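Local coordinates for SIS domain protein (Listeria monocytogenes str. 4b F2365, PDB 3FXA) that probably binds a phosphosugar through its SIS domain and may act as a sugar-phosphate isomerase, at residues A[40-52]-A[88-100]. Sequence-based numbering, arbitrary orientation. Where two conformers were deposited one is given.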
ATOM      1  N   LYS A  40      24.060 -10.697  -9.544  1.00 16.23           N
ATOM      2  CA  LYS A  40      23.532  -9.409 -10.025  1.00 16.13           C
ATOM      3  C   LYS A  40      22.983  -8.548  -8.884  1.00 14.53           C
ATOM      4  O   LYS A  40      23.245  -7.342  -8.856  1.00 17.45           O
ATOM      5  CB  LYS A  40      22.450  -9.621 -11.081  1.00 17.47           C
ATOM      6  CG  LYS A  40      22.147  -8.394 -11.947  1.00 22.54           C
ATOM      7  CD  LYS A  40      23.223  -8.192 -13.012  1.00 26.15           C
ATOM      8  CE  LYS A  40      22.945  -6.980 -13.892  1.00 28.86           C
ATOM      9  NZ  LYS A  40      24.112  -6.685 -14.768  1.00 30.64           N
ATOM     10  N   ILE A  41      22.223  -9.149  -7.961  1.00 14.71           N
ATOM     11  CA  ILE A  41      21.631  -8.414  -6.820  1.00 14.90           C
ATOM     12  C   ILE A  41      22.710  -7.984  -5.825  1.00 15.64           C
ATOM     13  O   ILE A  41      22.672  -6.863  -5.329  1.00 16.43           O
ATOM     14  CB  ILE A  41      20.437  -9.153  -6.171  1.00 12.54           C
ATOM     15  CG1 ILE A  41      19.286  -9.248  -7.179  1.00 13.29           C
ATOM     16  CG2 ILE A  41      19.973  -8.484  -4.850  1.00 14.17           C
ATOM     17  CD1 ILE A  41      18.113 -10.134  -6.675  1.00 18.78           C
ATOM     18  N   ALA A  42      23.701  -8.839  -5.584  1.00 14.99           N
ATOM     19  CA  ALA A  42      24.858  -8.477  -4.748  1.00 15.77           C
ATOM     20  C   ALA A  42      25.646  -7.285  -5.320  1.00 16.44           C
ATOM     21  O   ALA A  42      26.076  -6.433  -4.569  1.00 18.38           O
ATOM     22  CB  ALA A  42      25.796  -9.662  -4.586  1.00 15.92           C
ATOM     23  N   GLU A  43      25.763  -7.228  -6.644  1.00 18.18           N
ATOM     24  CA  GLU A  43      26.498  -6.163  -7.362  1.00 19.34           C
ATOM     25  C   GLU A  43      25.686  -4.869  -7.547  1.00 19.36           C
ATOM     26  O   GLU A  43      26.250  -3.818  -7.863  1.00 19.90           O
ATOM     27  CB  GLU A  43      26.962  -6.688  -8.742  1.00 20.88           C
ATOM     28  CG  GLU A  43      28.050  -7.777  -8.637  1.00 24.62           C
ATOM     29  CD  GLU A  43      28.341  -8.541  -9.934  1.00 28.92           C
ATOM     30  OE1 GLU A  43      27.649  -8.368 -10.960  1.00 31.56           O
ATOM     31  OE2 GLU A  43      29.281  -9.359  -9.906  1.00 33.68           O
ATOM     32  N   CYS A  44      24.377  -4.931  -7.333  1.00 17.02           N
ATOM     33  CA  CYS A  44      23.499  -3.763  -7.592  1.00 17.96           C
ATOM     34  C   CYS A  44      23.809  -2.532  -6.726  1.00 17.71           C
ATOM     35  O   CYS A  44      23.801  -2.597  -5.506  1.00 17.65           O
ATOM     36  CB  CYS A  44      22.044  -4.177  -7.431  1.00 18.65           C
ATOM     37  SG  CYS A  44      20.870  -2.950  -8.017  1.00 20.55           S
ATOM     38  N   THR A  45      24.093  -1.400  -7.380  1.00 19.24           N
ATOM     39  CA  THR A  45      24.340  -0.115  -6.702  1.00 20.05           C
ATOM     40  C   THR A  45      23.082   0.775  -6.633  1.00 20.23           C
ATOM     41  O   THR A  45      23.115   1.851  -6.006  1.00 21.61           O
ATOM     42  CB  THR A  45      25.471   0.690  -7.399  1.00 19.71           C
ATOM     43  OG1 THR A  45      25.078   1.058  -8.728  1.00 21.74           O
ATOM     44  CG2 THR A  45      26.741  -0.141  -7.443  1.00 20.49           C
ATOM     45  N   GLY A  46      21.993   0.345  -7.274  1.00 19.12           N
ATOM     46  CA  GLY A  46      20.707   1.067  -7.234  1.00 20.04           C
ATOM     47  C   GLY A  46      19.743   0.387  -6.272  1.00 20.75           C
ATOM     48  O   GLY A  46      20.073   0.144  -5.103  1.00 23.76           O
ATOM     49  N   LYS A  47      18.556   0.073  -6.768  1.00 18.22           N
ATOM     50  CA  LYS A  47      17.531  -0.618  -5.985  1.00 16.77           C
ATOM     51  C   LYS A  47      16.808  -1.628  -6.832  1.00 15.77           C
ATOM     52  O   LYS A  47      16.923  -1.632  -8.048  1.00 15.60           O
ATOM     53  CB  LYS A  47      16.543   0.396  -5.400  1.00 16.29           C
ATOM     54  CG  LYS A  47      15.756   1.178  -6.439  1.00 20.67           C
ATOM     55  CD  LYS A  47      14.975   2.284  -5.795  1.00 22.74           C
ATOM     56  CE  LYS A  47      14.297   3.131  -6.833  1.00 20.80           C
ATOM     57  NZ  LYS A  47      15.232   3.765  -7.818  1.00 19.22           N
ATOM     58  N   ILE A  48      16.052  -2.487  -6.149  1.00 15.59           N
ATOM     59  CA  ILE A  48      15.267  -3.528  -6.795  0.50 14.80           C
ATOM     60  C   ILE A  48      13.819  -3.038  -6.898  1.00 15.37           C
ATOM     61  O   ILE A  48      13.204  -2.754  -5.901  1.00 18.03           O
ATOM     62  CB  ILE A  48      15.333  -4.839  -6.001  0.50 14.14           C
ATOM     63  CG1 ILE A  48      16.796  -5.297  -5.803  0.50 12.70           C
ATOM     64  CG2 ILE A  48      14.535  -5.928  -6.716  0.50 17.34           C
ATOM     65  CD1 ILE A  48      16.954  -6.455  -4.819  0.50 15.12           C
ATOM     66  N   VAL A  49      13.274  -2.973  -8.097  1.00 16.05           N
ATOM     67  CA  VAL A  49      11.882  -2.522  -8.292  1.00 15.74           C
ATOM     68  C   VAL A  49      11.114  -3.788  -8.668  1.00 14.90           C
ATOM     69  O   VAL A  49      11.470  -4.443  -9.633  1.00 15.69           O
ATOM     70  CB  VAL A  49      11.800  -1.452  -9.399  1.00 15.43           C
ATOM     71  CG1 VAL A  49      10.387  -0.961  -9.542  1.00 16.87           C
ATOM     72  CG2 VAL A  49      12.736  -0.281  -9.070  1.00 16.74           C
ATOM     73  N   VAL A  50      10.081  -4.162  -7.905  1.00 14.14           N
ATOM     74  CA  VAL A  50       9.330  -5.407  -8.188  1.00 13.84           C
ATOM     75  C   VAL A  50       7.884  -5.067  -8.534  1.00 13.66           C
ATOM     76  O   VAL A  50       7.257  -4.295  -7.812  1.00 13.72           O
ATOM     77  CB  VAL A  50       9.385  -6.427  -7.038  1.00 12.98           C
ATOM     78  CG1 VAL A  50       8.990  -7.868  -7.515  1.00 15.84           C
ATOM     79  CG2 VAL A  50      10.779  -6.456  -6.426  1.00 16.22           C
ATOM     80  N   ALA A  51       7.362  -5.667  -9.612  1.00 12.61           N
ATOM     81  CA  ALA A  51       5.968  -5.469 -10.045  1.00 14.67           C
ATOM     82  C   ALA A  51       5.214  -6.787 -10.226  1.00 14.75           C
ATOM     83  O   ALA A  51       5.760  -7.766 -10.723  1.00 15.98           O
ATOM     84  CB  ALA A  51       5.937  -4.703 -11.371  1.00 15.68           C
ATOM     85  N   GLY A  52       3.947  -6.788  -9.848  1.00 15.12           N
ATOM     86  CA  GLY A  52       3.064  -7.931 -10.021  1.00 15.69           C
ATOM     87  C   GLY A  52       1.638  -7.476  -9.775  1.00 15.04           C
ATOM     88  O   GLY A  52       1.423  -6.410  -9.151  1.00 16.14           O
ATOM     89  N   GLY A  88       8.777   6.524 -13.052  1.00 16.86           N
ATOM     90  CA  GLY A  88       9.915   7.381 -12.686  1.00 15.67           C
ATOM     91  C   GLY A  88      10.767   6.892 -11.505  1.00 14.54           C
ATOM     92  O   GLY A  88      11.897   7.338 -11.346  1.00 14.11           O
ATOM     93  N   VAL A  89      10.246   5.977 -10.682  1.00 14.81           N
ATOM     94  CA  VAL A  89      11.019   5.360  -9.584  1.00 13.79           C
ATOM     95  C   VAL A  89      12.164   4.453 -10.121  1.00 15.81           C
ATOM     96  O   VAL A  89      13.153   4.246  -9.417  1.00 17.09           O
ATOM     97  CB  VAL A  89      10.103   4.541  -8.597  1.00 17.35           C
ATOM     98  CG1 VAL A  89       9.743   3.179  -9.186  1.00 14.05           C
ATOM     99  CG2 VAL A  89      10.767   4.328  -7.234  1.00 15.00           C
ATOM    100  N   LEU A  90      11.989   3.926 -11.339  1.00 15.14           N
ATOM    101  CA  LEU A  90      12.923   3.004 -11.984  1.00 16.04           C
ATOM    102  C   LEU A  90      14.054   3.783 -12.645  1.00 16.24           C
ATOM    103  O   LEU A  90      13.810   4.686 -13.453  1.00 17.33           O
ATOM    104  CB  LEU A  90      12.201   2.181 -13.050  1.00 14.57           C
ATOM    105  CG  LEU A  90      13.035   1.138 -13.811  1.00 15.14           C
ATOM    106  CD1 LEU A  90      13.480   0.080 -12.797  1.00 14.42           C
ATOM    107  CD2 LEU A  90      12.229   0.537 -14.941  1.00 15.66           C
ATOM    108  N   GLN A  91      15.284   3.437 -12.296  1.00 12.33           N
ATOM    109  CA  GLN A  91      16.481   4.106 -12.846  1.00 13.83           C
ATOM    110  C   GLN A  91      17.438   3.095 -13.509  1.00 13.62           C
ATOM    111  O   GLN A  91      17.285   1.871 -13.372  1.00 14.64           O
ATOM    112  CB  GLN A  91      17.144   4.965 -11.753  1.00 13.78           C
ATOM    113  CG  GLN A  91      16.243   6.057 -11.221  1.00 18.30           C
ATOM    114  CD  GLN A  91      15.837   7.045 -12.307  1.00 17.73           C
ATOM    115  OE1 GLN A  91      16.666   7.463 -13.119  1.00 25.00           O
ATOM    116  NE2 GLN A  91      14.566   7.442 -12.322  1.00 20.79           N
ATOM    117  N   LYS A  92      18.412   3.624 -14.260  1.00 13.97           N
ATOM    118  CA  LYS A  92      19.374   2.793 -15.042  1.00 15.22           C
ATOM    119  C   LYS A  92      20.117   1.708 -14.231  1.00 17.27           C
ATOM    120  O   LYS A  92      20.245   0.590 -14.700  1.00 18.28           O
ATOM    121  CB  LYS A  92      20.362   3.702 -15.822  1.00 16.64           C
ATOM    122  CG  LYS A  92      21.399   2.966 -16.691  1.00 20.49           C
ATOM    123  CD  LYS A  92      22.146   3.983 -17.559  1.00 22.77           C
ATOM    124  CE  LYS A  92      23.206   3.329 -18.428  1.00 24.98           C
ATOM    125  NZ  LYS A  92      22.616   2.389 -19.430  1.00 25.88           N
ATOM    126  N   GLU A  93      20.482   2.033 -12.993  1.00 17.13           N
ATOM    127  CA  GLU A  93      21.259   1.172 -12.096  1.00 18.07           C
ATOM    128  C   GLU A  93      20.379   0.185 -11.339  1.00 16.32           C
ATOM    129  O   GLU A  93      20.889  -0.570 -10.488  1.00 19.34           O
ATOM    130  CB  GLU A  93      22.069   1.995 -11.058  1.00 19.53           C
ATOM    131  CG  GLU A  93      22.703   3.334 -11.540  1.00 25.96           C
ATOM    132  CD  GLU A  93      21.714   4.530 -11.593  1.00 30.23           C
ATOM    133  OE1 GLU A  93      20.872   4.691 -10.682  1.00 33.86           O
ATOM    134  OE2 GLU A  93      21.784   5.304 -12.566  1.00 41.66           O
ATOM    135  N   ASP A  94      19.087   0.150 -11.655  1.00 14.95           N
ATOM    136  CA  ASP A  94      18.141  -0.699 -10.944  1.00 15.34           C
ATOM    137  C   ASP A  94      17.901  -2.046 -11.617  1.00 16.77           C
ATOM    138  O   ASP A  94      18.238  -2.262 -12.785  1.00 16.54           O
ATOM    139  CB  ASP A  94      16.784   0.009 -10.794  1.00 15.59           C
ATOM    140  CG  ASP A  94      16.841   1.265  -9.925  1.00 16.73           C
ATOM    141  OD1 ASP A  94      17.829   1.498  -9.211  1.00 15.88           O
ATOM    142  OD2 ASP A  94      15.833   2.011  -9.971  1.00 16.15           O
ATOM    143  N   ILE A  95      17.261  -2.926 -10.854  1.00 16.85           N
ATOM    144  CA  ILE A  95      16.845  -4.235 -11.317  1.00 16.48           C
ATOM    145  C   ILE A  95      15.327  -4.271 -11.250  1.00 16.18           C
ATOM    146  O   ILE A  95      14.788  -4.094 -10.162  1.00 18.42           O
ATOM    147  CB  ILE A  95      17.399  -5.359 -10.426  1.00 17.44           C
ATOM    148  CG1 ILE A  95      18.950  -5.315 -10.373  1.00 19.00           C
ATOM    149  CG2 ILE A  95      16.889  -6.702 -10.945  1.00 16.00           C
ATOM    150  CD1 ILE A  95      19.604  -6.356  -9.465  1.00 18.79           C
ATOM    151  N   LEU A  96      14.659  -4.421 -12.400  1.00 13.15           N
ATOM    152  CA  LEU A  96      13.205  -4.575 -12.450  1.00 13.40           C
ATOM    153  C   LEU A  96      12.901  -6.072 -12.455  1.00 13.52           C
ATOM    154  O   LEU A  96      13.455  -6.809 -13.282  1.00 14.45           O
ATOM    155  CB  LEU A  96      12.604  -3.880 -13.679  1.00 14.99           C
ATOM    156  CG  LEU A  96      11.095  -4.011 -13.920  1.00 15.02           C
ATOM    157  CD1 LEU A  96      10.277  -3.360 -12.788  1.00 14.23           C
ATOM    158  CD2 LEU A  96      10.697  -3.428 -15.279  1.00 17.93           C
ATOM    159  N   ILE A  97      12.070  -6.500 -11.516  1.00 14.25           N
ATOM    160  CA  ILE A  97      11.617  -7.879 -11.407  1.00 14.45           C
ATOM    161  C   ILE A  97      10.121  -7.882 -11.696  1.00 14.18           C
ATOM    162  O   ILE A  97       9.328  -7.250 -10.970  1.00 14.97           O
ATOM    163  CB  ILE A  97      11.906  -8.514 -10.027  1.00 13.43           C
ATOM    164  CG1 ILE A  97      13.398  -8.391  -9.675  1.00 12.60           C
ATOM    165  CG2 ILE A  97      11.409  -9.981 -10.007  1.00 16.02           C
ATOM    166  CD1 ILE A  97      13.828  -9.116  -8.363  1.00 15.29           C
ATOM    167  N   LEU A  98       9.739  -8.558 -12.782  1.00 13.96           N
ATOM    168  CA  LEU A  98       8.331  -8.707 -13.150  1.00 14.66           C
ATOM    169  C   LEU A  98       7.893 -10.127 -12.801  1.00 16.43           C
ATOM    170  O   LEU A  98       8.508 -11.091 -13.255  1.00 17.21           O
ATOM    171  CB  LEU A  98       8.122  -8.417 -14.624  1.00 14.03           C
ATOM    172  CG  LEU A  98       8.510  -6.998 -15.075  1.00 17.81           C
ATOM    173  CD1 LEU A  98       8.221  -6.837 -16.563  1.00 16.06           C
ATOM    174  CD2 LEU A  98       7.801  -5.881 -14.281  1.00 16.65           C
ATOM    175  N   ILE A  99       6.830 -10.246 -11.999  1.00 15.13           N
ATOM    176  CA  ILE A  99       6.303 -11.557 -11.543  1.00 13.94           C
ATOM    177  C   ILE A  99       4.950 -11.784 -12.203  1.00 15.97           C
ATOM    178  O   ILE A  99       3.981 -11.052 -11.951  1.00 15.42           O
ATOM    179  CB  ILE A  99       6.134 -11.673 -10.016  1.00 14.94           C
ATOM    180  CG1 ILE A  99       7.443 -11.349  -9.295  1.00 13.42           C
ATOM    181  CG2 ILE A  99       5.640 -13.109  -9.633  1.00 14.29           C
ATOM    182  CD1 ILE A  99       7.351 -11.313  -7.788  1.00 14.66           C
ATOM    183  N   SER A 100       4.921 -12.736 -13.123  1.00 16.23           N
ATOM    184  CA  SER A 100       3.712 -13.093 -13.854  1.00 16.47           C
ATOM    185  C   SER A 100       3.746 -14.567 -14.196  1.00 18.03           C
ATOM    186  O   SER A 100       4.588 -14.969 -14.992  1.00 17.70           O
ATOM    187  CB  SER A 100       3.627 -12.257 -15.134  1.00 16.70           C
ATOM    188  OG  SER A 100       2.687 -12.829 -16.014  1.00 16.95           O
TER
HETATM  189  O   HOH W   1      23.475  -1.298 -10.054  1.00 19.98           O
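D94 grips K47 twice where strands 48-51 and 95-99 set out side by side. D94 OD2 takes K47 NZ in a salt bridge (2.8 Å) on the syn side, while OD1 receives the backbone N of K47 from above the carboxylate plane. K47 is buried, so its amine needs partners: the chain stays extended until a bend at chi4 (-59°) brings K47 NZ also to V89 O, at 2.7 Å and almost straight along the C=O axis. Aspartate, short and two-pronged, also accepts from Q91 N through OD2, which ties the carboxylate to the type I turn Q91-D94. Beyond this clasp the strands pair in parallel, five backbone bonds running from I95 N–K47 O to I99 N–A51 O. Beta-branched residues favour extended backbone and offer broad apolar surfaces: V49 CG2 rests on L90 CD1 (3.8 Å), ahead of strand 95-99, and I48 CG2 meets I97 CD1 on the other face. I95 CD1 reaches I41 CG1 at 3.7 Å, the side chains crossing near a right angle, so I95 packs against helix 31-43. Both strands lie inside the parallel sheet of this Rossmann-like SIS domain, between strands 74-76 and 121-126; helix 55-69 covers I48 and V50, and helix 157-177 packs on I41 and I99.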